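Local structure of carboxyl esterase NP (Bacillus subtilis, 4CCW) at residues 37-42 with 108-113; 102-107 with 218-223; 133-138 with 149-154; 157-162 with 253-258. The protein catalyses the hydrolysis of carboxylic esters to an alcohol and a carboxylate, as a carboxylesterase of the alpha/beta hydrolase fold. All blocks are in the same frame, centred on the assembly; numbering follows the deposited sequence.

Interaction 1: residues 37-42 with 108-113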
loop_
_atom_site.group_PDB
_atom_site.type_symbol
_atom_site.label_atom_id
_atom_site.label_comp_id
_atom_site.label_asym_id
_atom_site.label_seq_id
_atom_site.Cartn_x
_atom_site.Cartn_y
_atom_site.Cartn_z
ATOM N N ILE A 37 15.083 1.408 8.789
ATOM C CA ILE A 37 15.053 0.264 9.684
ATOM C C ILE A 37 15.724 -0.904 8.974
ATOM O O ILE A 37 15.376 -1.229 7.843
ATOM C CB ILE A 37 13.601 -0.106 10.054
ATOM C CG1 ILE A 37 13.099 0.804 11.174
ATOM C CG2 ILE A 37 13.487 -1.563 10.482
ATOM C CD1 ILE A 37 11.594 0.839 11.270
ATOM N N SER A 38 16.692 -1.521 9.638
ATOM C CA SER A 38 17.365 -2.691 9.097
ATOM C C SER A 38 16.475 -3.921 9.245
ATOM O O SER A 38 15.948 -4.185 10.322
ATOM C CB SER A 38 18.705 -2.906 9.810
ATOM O OG SER A 38 19.400 -4.007 9.254
ATOM N N THR A 39 16.292 -4.658 8.154
ATOM C CA THR A 39 15.525 -5.910 8.176
ATOM C C THR A 39 16.371 -6.967 7.488
ATOM O O THR A 39 17.384 -6.634 6.872
ATOM C CB THR A 39 14.175 -5.815 7.421
ATOM O OG1 THR A 39 14.414 -5.775 6.008
ATOM C CG2 THR A 39 13.357 -4.588 7.853
ATOM N N ARG A 40 15.959 -8.231 7.579
ATOM C CA ARG A 40 16.739 -9.334 6.987
ATOM C C ARG A 40 16.736 -9.248 5.460
ATOM O O ARG A 40 17.539 -9.910 4.788
ATOM C CB ARG A 40 16.221 -10.703 7.460
ATOM C CG ARG A 40 14.910 -11.154 6.826
ATOM C CD ARG A 40 14.346 -12.402 7.485
ATOM N NE ARG A 40 13.641 -12.089 8.729
ATOM C CZ ARG A 40 13.089 -13.000 9.525
ATOM N NH1 ARG A 40 13.150 -14.294 9.214
ATOM N NH2 ARG A 40 12.474 -12.617 10.634
ATOM N N PHE A 41 15.818 -8.442 4.920
ATOM C CA PHE A 41 15.752 -8.212 3.479
ATOM C C PHE A 41 16.085 -6.777 3.076
ATOM O O PHE A 41 15.787 -6.354 1.956
ATOM C CB PHE A 41 14.406 -8.676 2.909
ATOM C CG PHE A 41 14.160 -10.150 3.081
ATOM C CD1 PHE A 41 14.998 -11.088 2.485
ATOM C CD2 PHE A 41 13.094 -10.599 3.850
ATOM C CE1 PHE A 41 14.775 -12.447 2.657
ATOM C CE2 PHE A 41 12.867 -11.951 4.030
ATOM C CZ PHE A 41 13.705 -12.878 3.428
ATOM N N GLY A 42 16.727 -6.038 3.981
ATOM C CA GLY A 42 17.335 -4.765 3.609
ATOM C C GLY A 42 16.778 -3.557 4.321
ATOM O O GLY A 42 15.812 -3.657 5.092
ATOM N N ALA A 108 6.210 -11.555 4.614
ATOM C CA ALA A 108 5.686 -11.523 5.983
ATOM C C ALA A 108 6.813 -11.399 7.021
ATOM O O ALA A 108 6.678 -10.663 8.001
ATOM C CB ALA A 108 4.813 -12.736 6.277
ATOM N N ASN A 109 7.909 -12.119 6.798
ATOM C CA ASN A 109 9.096 -12.032 7.658
ATOM C C ASN A 109 9.766 -10.654 7.587
ATOM O O ASN A 109 10.340 -10.191 8.571
ATOM C CB ASN A 109 10.119 -13.124 7.317
ATOM C CG ASN A 109 9.719 -14.502 7.829
ATOM O OD1 ASN A 109 8.924 -14.634 8.764
ATOM N ND2 ASN A 109 10.283 -15.546 7.215
ATOM N N TRP A 110 9.696 -10.009 6.421
ATOM C CA TRP A 110 10.206 -8.641 6.265
ATOM C C TRP A 110 9.426 -7.719 7.178
ATOM O O TRP A 110 9.996 -6.968 7.972
ATOM C CB TRP A 110 10.125 -8.183 4.793
ATOM C CG TRP A 110 10.152 -6.677 4.641
ATOM C CD1 TRP A 110 11.240 -5.824 4.818
ATOM C CD2 TRP A 110 9.020 -5.792 4.332
ATOM N NE1 TRP A 110 10.876 -4.511 4.629
ATOM C CE2 TRP A 110 9.554 -4.423 4.334
ATOM C CE3 TRP A 110 7.672 -5.991 4.041
ATOM C CZ2 TRP A 110 8.750 -3.323 4.073
ATOM C CZ3 TRP A 110 6.872 -4.870 3.784
ATOM C CH2 TRP A 110 7.401 -3.570 3.793
ATOM N N LEU A 111 8.105 -7.805 7.095
ATOM C CA LEU A 111 7.235 -6.957 7.900
ATOM C C LEU A 111 7.345 -7.284 9.394
ATOM O O LEU A 111 7.256 -6.380 10.235
ATOM C CB LEU A 111 5.795 -7.051 7.390
ATOM C CG LEU A 111 4.779 -5.986 7.831
ATOM C CD1 LEU A 111 5.304 -4.564 7.670
ATOM C CD2 LEU A 111 3.491 -6.176 7.049
ATOM N N LEU A 112 7.529 -8.566 9.715
ATOM C CA LEU A 112 7.825 -8.990 11.088
ATOM C C LEU A 112 8.986 -8.167 11.651
ATOM O O LEU A 112 8.850 -7.545 12.709
ATOM C CB LEU A 112 8.146 -10.494 11.147
ATOM C CG LEU A 112 8.643 -11.081 12.485
ATOM C CD1 LEU A 112 7.606 -10.928 13.583
ATOM C CD2 LEU A 112 9.032 -12.549 12.339
ATOM N N ASP A 113 10.112 -8.157 10.930
ATOM C CA ASP A 113 11.287 -7.362 11.299
ATOM C C ASP A 113 10.973 -5.881 11.530
ATOM O O ASP A 113 11.438 -5.284 12.496
ATOM C CB ASP A 113 12.371 -7.466 10.220
ATOM C CG ASP A 113 12.980 -8.852 10.117
ATOM O OD1 ASP A 113 12.721 -9.718 10.979
ATOM O OD2 ASP A 113 13.743 -9.066 9.156
#
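T39 and D113 are where the two backbones come nearest, with CA atoms 5.5 Å apart, and a type I beta turn runs from T39 to G42, laid against helix 104-118. Backbone bonds run from G42 N to T39 O and from T39 N to G42 O. T39 OG1, held between the backbone N and the carbonyl carbon (chi1 73°), donates to G42 O in the carbonyl plane at 2.7 Å and accepts from F41 N, an ST turn. The turn is the tip of the beta hairpin of strands 32-39 and 42-49, at the edge of the alpha/beta hydrolase sheet, and helix 104-118 packs beside it. R40 is the polar clamp. Its backbone N reaches D113 OD2 on the anti side at 2.8 Å, while its NE meets the same oxygen on the syn side at 3.1 Å, from the opposite face of the carboxylate. R40 NH2 completes a side-on salt bridge to D113 OD1 at 2.9 Å, and the three donors leave the carboxylate little freedom to turn, probably stabilising its charge. N109 lies over the guanidinium, with CB 3.7 Å above the plane of R40 and over its centre, and its amide is stacked 12° from parallel. The W110 ring presents its edge to T39, CD1 to OG1 at 3.4 Å, while W110 NE1 bonds to T44. The edge of the F41 ring rests on the helix beside them, its CD2 3.9 Å from W110 CB.

Interaction 2: residues 102-107 with 218-223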
loop_
_atom_site.group_PDB
_atom_site.type_symbol
_atom_site.label_atom_id
_atom_site.label_comp_id
_atom_site.label_asym_id
_atom_site.label_seq_id
_atom_site.Cartn_x
_atom_site.Cartn_y
_atom_site.Cartn_z
ATOM N N GLY A 102 11.178 -12.915 -2.979
ATOM C CA GLY A 102 9.828 -12.455 -3.312
ATOM C C GLY A 102 8.696 -13.385 -2.909
ATOM O O GLY A 102 7.548 -13.199 -3.343
ATOM N N THR A 103 8.988 -14.398 -2.091
ATOM C CA THR A 103 7.909 -15.285 -1.650
ATOM C C THR A 103 7.023 -14.572 -0.650
ATOM O O THR A 103 7.420 -13.567 -0.054
ATOM C CB THR A 103 8.399 -16.598 -1.016
ATOM O OG1 THR A 103 9.002 -16.336 0.258
ATOM C CG2 THR A 103 9.369 -17.321 -1.936
ATOM N N ARG A 104 5.825 -15.113 -0.458
ATOM C CA ARG A 104 4.902 -14.554 0.508
ATOM C C ARG A 104 5.434 -14.759 1.933
ATOM O O ARG A 104 5.212 -13.938 2.809
ATOM C CB ARG A 104 3.524 -15.178 0.320
ATOM C CG ARG A 104 2.954 -14.887 -1.067
ATOM C CD ARG A 104 1.461 -15.190 -1.139
ATOM N NE ARG A 104 1.169 -16.621 -1.092
ATOM C CZ ARG A 104 1.277 -17.446 -2.135
ATOM N NH1 ARG A 104 1.691 -16.994 -3.333
ATOM N NH2 ARG A 104 0.982 -18.732 -1.978
ATOM N N THR A 105 6.153 -15.846 2.150
ATOM C CA THR A 105 6.811 -16.063 3.441
ATOM C C THR A 105 7.851 -14.963 3.717
ATOM O O THR A 105 7.853 -14.359 4.791
ATOM C CB THR A 105 7.445 -17.462 3.510
ATOM O OG1 THR A 105 6.406 -18.446 3.419
ATOM C CG2 THR A 105 8.193 -17.661 4.823
ATOM N N ASP A 106 8.709 -14.695 2.731
ATOM C CA ASP A 106 9.740 -13.656 2.840
ATOM C C ASP A 106 9.138 -12.305 3.192
ATOM O O ASP A 106 9.600 -11.642 4.113
ATOM C CB ASP A 106 10.535 -13.532 1.532
ATOM C CG ASP A 106 11.490 -14.696 1.303
ATOM O OD1 ASP A 106 11.911 -15.348 2.279
ATOM O OD2 ASP A 106 11.821 -14.961 0.131
ATOM N N TYR A 107 8.101 -11.903 2.457
ATOM C CA TYR A 107 7.460 -10.621 2.706
ATOM C C TYR A 107 6.847 -10.497 4.110
ATOM O O TYR A 107 6.951 -9.446 4.728
ATOM C CB TYR A 107 6.429 -10.314 1.612
ATOM C CG TYR A 107 7.030 -9.900 0.265
ATOM C CD1 TYR A 107 7.900 -8.808 0.164
ATOM C CD2 TYR A 107 6.683 -10.573 -0.911
ATOM C CE1 TYR A 107 8.420 -8.415 -1.073
ATOM C CE2 TYR A 107 7.195 -10.189 -2.146
ATOM C CZ TYR A 107 8.057 -9.112 -2.226
ATOM O OH TYR A 107 8.562 -8.739 -3.461
ATOM N N ASP A 218 4.463 -18.705 -5.919
ATOM C CA ASP A 218 4.623 -18.583 -4.458
ATOM C C ASP A 218 4.861 -17.145 -3.969
ATOM O O ASP A 218 5.207 -16.919 -2.803
ATOM C CB ASP A 218 5.712 -19.527 -3.944
ATOM C CG ASP A 218 7.047 -19.340 -4.647
ATOM O OD1 ASP A 218 7.179 -18.444 -5.511
ATOM O OD2 ASP A 218 7.981 -20.101 -4.324
ATOM N N GLY A 219 4.655 -16.178 -4.864
ATOM C CA GLY A 219 4.882 -14.783 -4.538
ATOM C C GLY A 219 3.628 -13.934 -4.649
ATOM O O GLY A 219 2.507 -14.412 -4.373
ATOM N N PHE A 220 3.832 -12.666 -5.012
ATOM C CA PHE A 220 2.745 -11.726 -5.269
ATOM C C PHE A 220 2.732 -11.390 -6.772
ATOM O O PHE A 220 3.793 -11.371 -7.421
ATOM C CB PHE A 220 2.905 -10.437 -4.439
ATOM C CG PHE A 220 2.685 -10.606 -2.944
ATOM C CD1 PHE A 220 1.755 -11.516 -2.433
ATOM C CD2 PHE A 220 3.401 -9.822 -2.041
ATOM C CE1 PHE A 220 1.544 -11.636 -1.060
ATOM C CE2 PHE A 220 3.204 -9.946 -0.675
ATOM C CZ PHE A 220 2.267 -10.848 -0.181
ATOM N N PRO A 221 1.548 -11.134 -7.338
ATOM C CA PRO A 221 0.243 -11.077 -6.676
ATOM C C PRO A 221 -0.284 -12.462 -6.351
ATOM O O PRO A 221 0.243 -13.460 -6.853
ATOM C CB PRO A 221 -0.645 -10.398 -7.722
ATOM C CG PRO A 221 -0.031 -10.797 -9.012
ATOM C CD PRO A 221 1.446 -10.761 -8.764
ATOM N N TYR A 222 -1.318 -12.514 -5.508
ATOM C CA TYR A 222 -1.861 -13.780 -5.038
ATOM C C TYR A 222 -3.337 -13.620 -4.726
ATOM O O TYR A 222 -3.762 -12.562 -4.275
ATOM C CB TYR A 222 -1.091 -14.272 -3.792
ATOM C CG TYR A 222 -1.598 -15.597 -3.232
ATOM C CD1 TYR A 222 -1.511 -16.778 -3.987
ATOM C CD2 TYR A 222 -2.173 -15.672 -1.961
ATOM C CE1 TYR A 222 -1.970 -17.989 -3.495
ATOM C CE2 TYR A 222 -2.632 -16.882 -1.460
ATOM C CZ TYR A 222 -2.528 -18.032 -2.232
ATOM O OH TYR A 222 -2.998 -19.233 -1.765
ATOM N N VAL A 223 -4.108 -14.666 -5.007
ATOM C CA VAL A 223 -5.518 -14.742 -4.619
ATOM C C VAL A 223 -5.639 -15.817 -3.550
ATOM O O VAL A 223 -5.298 -16.977 -3.783
ATOM C CB VAL A 223 -6.390 -15.097 -5.839
ATOM C CG1 VAL A 223 -7.845 -15.357 -5.414
ATOM C CG2 VAL A 223 -6.344 -13.939 -6.837
HETATM O O HOH W 1 6.493 -11.934 -5.512
HETATM O O HOH W 2 -0.408 -19.619 0.483
#
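R104 lays its guanidinium flat on the ring of Y222, the planes 9° apart and the R104 CZ atom 3.5 Å from the Y222 ring centroid, a stacked cation-pi pair. In the plane of the same group, R104 NH1 donates to a lone pair of G219 O at 2.9 Å; it also donates to A217 O, and the two bonds fix how the group is rotated over the ring. R104 NH2 donates to a water that bonds weakly to Y222 OH; the stronger partner of that hydroxyl is E228. Lower on the chain, R104 CG touches F220 CE1 at 3.5 Å. An alanine at R104 would probably leave G219 O and the face of Y222 without their mate and open a gap beside F220. The F220 ring runs nearly parallel to that of Y107, 8° between planes, but slid so far that they barely overlap, centroids 5.2 Å apart; H134 meets both rings edge-to-face. A second water bridges G102 O and F220 N, at 2.7 Å from G102 O. G219 sits so close to G102 O that a side chain there would clash. Behind these contacts, R104 N donates to D218 O at 3.0 Å, tying the helix start to the loop, and T103 OG1 accepts from D106 N at 3.0 Å. T103 is thus the N-cap of helix 104-118, and this capped start packs against the loop between helices 194-205 and 226-230, part of the region inserted after strand 146-152 of the alpha/beta hydrolase fold.

Interaction 3: residues 133-138 with 149-154; sequences LHTMNF and AAILSP
M136 and I151 make the tightest meeting between helix 130-141 and strand 146-152: the methyl CE of M136 lies 3.6 Å from I151 CD1, with M136 SD at 3.9 Å from that same methyl. The two side chains cross at about a right angle, and the thioether bends at chi2 and at chi3, the latter (92°) setting CE against the isoleucine tip. One step back on the helix, T135 turns CG2, anti to its backbone N, down to the strand, 3.7 Å from A149 CB and 4.0 Å from I151 CG1. Toward P154 the fit slackens. L133 and P154 meet through L133 N and P154 CB at 4.4 Å, and the leucine side chain itself stays farther from the strand segment. This end too is buried: L133 leans on T157 and P154 on L238. The segment axes run at 142° and approach to 8.5 Å, as the helix and second strand of the beta-alpha-beta unit begun by strand 123-128. Its strand-to-helix turn fits a GxSxG nucleophile elbow around S129, which lines the ligand pocket. No hydrogen bond joins the segments; the hydroxyl of T135 is used within its own helix, by G131 O. Helix and sheet are therefore held here by shape and apolar contact, with mostly methyl groups doing the touching.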
loop_
_atom_site.group_PDB
_atom_site.type_symbol
_atom_site.label_atom_id
_atom_site.label_comp_id
_atom_site.label_asym_id
_atom_site.label_seq_id
_atom_site.Cartn_x
_atom_site.Cartn_y
_atom_site.Cartn_z
ATOM N N LEU A 133 -2.588 -6.249 -0.064
ATOM C CA LEU A 133 -2.245 -7.655 -0.252
ATOM C C LEU A 133 -1.232 -8.098 0.803
ATOM O O LEU A 133 -1.429 -9.144 1.449
ATOM C CB LEU A 133 -1.718 -7.893 -1.677
ATOM C CG LEU A 133 -1.021 -9.206 -2.047
ATOM C CD1 LEU A 133 -1.849 -10.441 -1.685
ATOM C CD2 LEU A 133 -0.721 -9.156 -3.554
ATOM N N HIS A 134 -0.187 -7.285 1.000
ATOM C CA HIS A 134 0.771 -7.481 2.097
ATOM C C HIS A 134 0.058 -7.551 3.420
ATOM O O HIS A 134 0.358 -8.403 4.257
ATOM C CB HIS A 134 1.814 -6.358 2.110
ATOM C CG HIS A 134 2.943 -6.561 1.134
ATOM N ND1 HIS A 134 4.160 -6.990 1.510
ATOM C CD2 HIS A 134 3.004 -6.357 -0.246
ATOM C CE1 HIS A 134 4.963 -7.079 0.431
ATOM N NE2 HIS A 134 4.257 -6.682 -0.647
ATOM N N THR A 135 -0.907 -6.666 3.627
ATOM C CA THR A 135 -1.652 -6.638 4.887
ATOM C C THR A 135 -2.409 -7.946 5.110
ATOM O O THR A 135 -2.314 -8.532 6.194
ATOM C CB THR A 135 -2.596 -5.415 4.986
ATOM O OG1 THR A 135 -1.803 -4.218 5.024
ATOM C CG2 THR A 135 -3.432 -5.476 6.280
ATOM N N MET A 136 -3.126 -8.419 4.096
ATOM C CA MET A 136 -3.885 -9.652 4.231
ATOM C C MET A 136 -2.929 -10.825 4.482
ATOM O O MET A 136 -3.174 -11.658 5.348
ATOM C CB MET A 136 -4.749 -9.917 2.986
ATOM C CG MET A 136 -5.650 -11.135 3.110
ATOM S SD MET A 136 -6.931 -10.838 4.336
ATOM C CE MET A 136 -8.239 -10.204 3.344
ATOM N N ASN A 137 -1.831 -10.864 3.740
ATOM C CA ASN A 137 -0.871 -11.950 3.890
ATOM C C ASN A 137 -0.333 -11.984 5.337
ATOM O O ASN A 137 -0.190 -13.060 5.950
ATOM C CB ASN A 137 0.270 -11.792 2.865
ATOM C CG ASN A 137 1.285 -12.929 2.929
ATOM O OD1 ASN A 137 0.965 -14.092 2.668
ATOM N ND2 ASN A 137 2.520 -12.585 3.248
ATOM N N PHE A 138 -0.080 -10.801 5.890
ATOM C CA PHE A 138 0.510 -10.685 7.238
ATOM C C PHE A 138 -0.474 -11.069 8.337
ATOM O O PHE A 138 -0.126 -11.812 9.264
ATOM C CB PHE A 138 1.066 -9.272 7.464
ATOM C CG PHE A 138 1.858 -9.113 8.741
ATOM C CD1 PHE A 138 3.153 -9.619 8.841
ATOM C CD2 PHE A 138 1.325 -8.431 9.823
ATOM C CE1 PHE A 138 3.897 -9.450 10.007
ATOM C CE2 PHE A 138 2.056 -8.257 10.988
ATOM C CZ PHE A 138 3.344 -8.767 11.079
ATOM N N ALA A 149 -7.390 -4.466 10.743
ATOM C CA ALA A 149 -6.796 -4.077 9.466
ATOM C C ALA A 149 -7.846 -3.491 8.545
ATOM O O ALA A 149 -8.963 -4.005 8.474
ATOM C CB ALA A 149 -6.132 -5.278 8.821
ATOM N N ALA A 150 -7.482 -2.394 7.877
ATOM C CA ALA A 150 -8.284 -1.786 6.832
ATOM C C ALA A 150 -7.563 -2.082 5.532
ATOM O O ALA A 150 -6.386 -1.718 5.355
ATOM C CB ALA A 150 -8.414 -0.284 7.047
ATOM N N ILE A 151 -8.264 -2.773 4.645
ATOM C CA ILE A 151 -7.685 -3.228 3.384
ATOM C C ILE A 151 -8.418 -2.467 2.307
ATOM O O ILE A 151 -9.632 -2.600 2.166
ATOM C CB ILE A 151 -7.814 -4.767 3.242
ATOM C CG1 ILE A 151 -6.937 -5.457 4.299
ATOM C CG2 ILE A 151 -7.467 -5.230 1.831
ATOM C CD1 ILE A 151 -7.125 -6.962 4.400
ATOM N N LEU A 152 -7.677 -1.630 1.576
ATOM C CA LEU A 152 -8.278 -0.727 0.600
ATOM C C LEU A 152 -7.898 -1.162 -0.799
ATOM O O LEU A 152 -6.705 -1.241 -1.100
ATOM C CB LEU A 152 -7.787 0.719 0.829
ATOM C CG LEU A 152 -8.358 1.589 1.969
ATOM C CD1 LEU A 152 -8.714 0.849 3.249
ATOM C CD2 LEU A 152 -7.410 2.741 2.287
ATOM N N SER A 153 -8.889 -1.425 -1.658
ATOM C CA SER A 153 -8.603 -1.715 -3.074
ATOM C C SER A 153 -7.401 -2.680 -3.223
ATOM O O SER A 153 -6.441 -2.369 -3.932
ATOM C CB SER A 153 -8.271 -0.418 -3.819
ATOM O OG SER A 153 -9.302 0.541 -3.650
ATOM N N PRO A 154 -7.445 -3.846 -2.544
ATOM C CA PRO A 154 -6.251 -4.705 -2.512
ATOM C C PRO A 154 -5.825 -5.238 -3.877
ATOM O O PRO A 154 -6.678 -5.580 -4.698
ATOM C CB PRO A 154 -6.683 -5.876 -1.636
ATOM C CG PRO A 154 -8.189 -5.913 -1.756
ATOM C CD PRO A 154 -8.573 -4.457 -1.819
#

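Interaction 4: residues 157-162 with 253-258; sequences TFLPFH and LHRASS
R255 and F158 supply the polar link: R255 NH1 donates to F158 O at 2.9 Å, with an N-H...O angle of 150°. The bond is not flat at either end, since the donor is tilted 25° from the carbonyl plane and the oxygen lies off the guanidinium plane by a similar amount. The arginine chain leaves the helix with CG anti to the backbone N (chi1 -176°) and stays extended as far as NE, which carries the guanidinium across to the loop. Its other end, NH2, forms a salt bridge with D226 and a hydrogen bond with F224 O, so one cation ties three parts of the chain together. An alanine at R255 would probably leave D226 without this counter-charge and the carbonyls of F158 and F224 without this donor. Aromatic contact comes next. A256 CB sits over the face of the F158 ring, 3.6 Å from its centroid, a CH-pi contact; T157 CG2 lies 3.7 Å above the opposite face of F158, toward the rim. The ring is thus sandwiched between its sequence neighbour and the helix. Purely aliphatic contact is slight, L159 CD2 approaching R255 CD at 4.5 Å. Around the pair, F158 and A256 both touch L238 of strand 236-241, A256 touches I263 of strand 263-268, and F158 touches M136 of helix 130-141, so the loop that leaves strand 146-152 is wedged between that helix and helix 249-259.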
loop_
_atom_site.group_PDB
_atom_site.type_symbol
_atom_site.label_atom_id
_atom_site.label_comp_id
_atom_site.label_asym_id
_atom_site.label_seq_id
_atom_site.Cartn_x
_atom_site.Cartn_y
_atom_site.Cartn_z
ATOM N N THR A 157 -5.845 -10.590 -4.055
ATOM C CA THR A 157 -6.328 -10.935 -2.692
ATOM C C THR A 157 -7.654 -11.714 -2.713
ATOM O O THR A 157 -7.693 -12.878 -2.313
ATOM C CB THR A 157 -6.407 -9.681 -1.772
ATOM O OG1 THR A 157 -5.125 -9.036 -1.757
ATOM C CG2 THR A 157 -6.821 -10.059 -0.309
ATOM N N PHE A 158 -8.728 -11.076 -3.184
ATOM C CA PHE A 158 -10.018 -11.764 -3.324
ATOM C C PHE A 158 -10.306 -12.259 -4.738
ATOM O O PHE A 158 -10.867 -13.338 -4.919
ATOM C CB PHE A 158 -11.159 -10.888 -2.787
ATOM C CG PHE A 158 -10.929 -10.438 -1.383
ATOM C CD1 PHE A 158 -11.050 -11.337 -0.317
ATOM C CD2 PHE A 158 -10.534 -9.134 -1.119
ATOM C CE1 PHE A 158 -10.800 -10.934 0.982
ATOM C CE2 PHE A 158 -10.306 -8.719 0.181
ATOM C CZ PHE A 158 -10.433 -9.620 1.232
ATOM N N LEU A 159 -9.910 -11.480 -5.739
ATOM C CA LEU A 159 -10.130 -11.823 -7.142
ATOM C C LEU A 159 -8.840 -11.615 -7.903
ATOM O O LEU A 159 -8.038 -10.777 -7.491
ATOM C CB LEU A 159 -11.165 -10.893 -7.783
ATOM C CG LEU A 159 -12.617 -10.948 -7.327
ATOM C CD1 LEU A 159 -13.408 -9.976 -8.194
ATOM C CD2 LEU A 159 -13.163 -12.368 -7.447
ATOM N N PRO A 160 -8.650 -12.339 -9.028
ATOM C CA PRO A 160 -7.487 -12.048 -9.871
ATOM C C PRO A 160 -7.671 -10.744 -10.621
ATOM O O PRO A 160 -8.807 -10.288 -10.782
ATOM C CB PRO A 160 -7.454 -13.204 -10.868
ATOM C CG PRO A 160 -8.809 -13.804 -10.849
ATOM C CD PRO A 160 -9.462 -13.466 -9.542
ATOM N N PHE A 161 -6.569 -10.147 -11.071
ATOM C CA PHE A 161 -6.632 -8.920 -11.851
ATOM C C PHE A 161 -7.405 -9.121 -13.134
ATOM O O PHE A 161 -7.325 -10.185 -13.771
ATOM C CB PHE A 161 -5.226 -8.477 -12.296
ATOM C CG PHE A 161 -4.356 -7.953 -11.195
ATOM C CD1 PHE A 161 -4.782 -6.928 -10.352
ATOM C CD2 PHE A 161 -3.050 -8.442 -11.056
ATOM C CE1 PHE A 161 -3.934 -6.418 -9.372
ATOM C CE2 PHE A 161 -2.208 -7.947 -10.068
ATOM C CZ PHE A 161 -2.652 -6.930 -9.225
ATOM N N HIS A 162 -8.106 -8.078 -13.560
ATOM C CA HIS A 162 -8.550 -8.018 -14.953
ATOM C C HIS A 162 -7.314 -7.884 -15.815
ATOM O O HIS A 162 -6.351 -7.224 -15.414
ATOM C CB HIS A 162 -9.460 -6.820 -15.133
ATOM C CG HIS A 162 -10.076 -6.722 -16.500
ATOM N ND1 HIS A 162 -9.454 -6.124 -17.533
ATOM C CD2 HIS A 162 -11.306 -7.157 -16.977
ATOM C CE1 HIS A 162 -10.238 -6.179 -18.621
ATOM N NE2 HIS A 162 -11.378 -6.806 -18.279
ATOM N N LEU A 253 -16.233 -7.758 -3.269
ATOM C CA LEU A 253 -16.971 -7.679 -2.007
ATOM C C LEU A 253 -17.701 -9.001 -1.754
ATOM O O LEU A 253 -17.733 -9.493 -0.620
ATOM C CB LEU A 253 -17.957 -6.503 -2.017
ATOM C CG LEU A 253 -18.807 -6.324 -0.737
ATOM C CD1 LEU A 253 -19.085 -4.853 -0.473
ATOM C CD2 LEU A 253 -20.109 -7.084 -0.879
ATOM N N HIS A 254 -18.297 -9.562 -2.803
ATOM C CA HIS A 254 -19.063 -10.802 -2.662
ATOM C C HIS A 254 -18.173 -11.895 -2.146
ATOM O O HIS A 254 -18.497 -12.539 -1.145
ATOM C CB HIS A 254 -19.728 -11.210 -3.981
ATOM C CG HIS A 254 -20.258 -12.622 -3.967
ATOM N ND1 HIS A 254 -19.525 -13.664 -4.373
ATOM C CD2 HIS A 254 -21.467 -13.138 -3.526
ATOM C CE1 HIS A 254 -20.233 -14.801 -4.221
ATOM N NE2 HIS A 254 -21.416 -14.480 -3.698
ATOM N N ARG A 255 -17.010 -12.091 -2.773
ATOM C CA ARG A 255 -16.151 -13.190 -2.338
ATOM C C ARG A 255 -15.623 -12.960 -0.910
ATOM O O ARG A 255 -15.675 -13.864 -0.068
ATOM C CB ARG A 255 -14.993 -13.445 -3.335
ATOM C CG ARG A 255 -14.154 -14.652 -2.913
ATOM C CD ARG A 255 -13.344 -15.274 -4.037
ATOM N NE ARG A 255 -12.726 -16.500 -3.515
ATOM C CZ ARG A 255 -11.468 -16.607 -3.071
ATOM N NH1 ARG A 255 -10.618 -15.575 -3.120
ATOM N NH2 ARG A 255 -11.043 -17.773 -2.608
ATOM N N ALA A 256 -15.157 -11.741 -0.626
ATOM C CA ALA A 256 -14.623 -11.416 0.689
ATOM C C ALA A 256 -15.670 -11.671 1.788
ATOM O O ALA A 256 -15.392 -12.310 2.819
ATOM C CB ALA A 256 -14.153 -9.962 0.706
ATOM N N SER A 257 -16.882 -11.183 1.538
ATOM C CA SER A 257 -17.979 -11.295 2.501
ATOM C C SER A 257 -18.456 -12.724 2.679
ATOM O O SER A 257 -18.997 -13.044 3.723
ATOM C CB SER A 257 -19.156 -10.414 2.085
ATOM O OG SER A 257 -18.764 -9.053 2.007
ATOM N N SER A 258 -18.260 -13.558 1.650
ATOM C CA SER A 258 -18.679 -14.969 1.688
ATOM C C SER A 258 -17.818 -15.830 2.628
ATOM O O SER A 258 -18.319 -16.801 3.204
ATOM C CB SER A 258 -18.687 -15.572 0.271
ATOM O OG SER A 258 -19.751 -14.989 -0.511
#

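In the fold
From the N terminus, interaction 1 closes first, joining the hairpin tip at 37-42 to the middle of helix 104-118. Interaction 2 opens at the start of that same helix, before interaction 1 has closed, so the two cross; its long loop returns only at 218-223. Within that span, interaction 3 opens and closes as the helix-to-second-strand part of a beta-alpha-beta unit in the central sheet. Interaction 4 then opens just past strand 146-152 and crosses interaction 2, reaching on to helix 249-259. R104 O and N137 ND2 join interactions 2 and 3, Y222 O and T157 N join 2 and 4, and M136 meets F158 between 3 and 4.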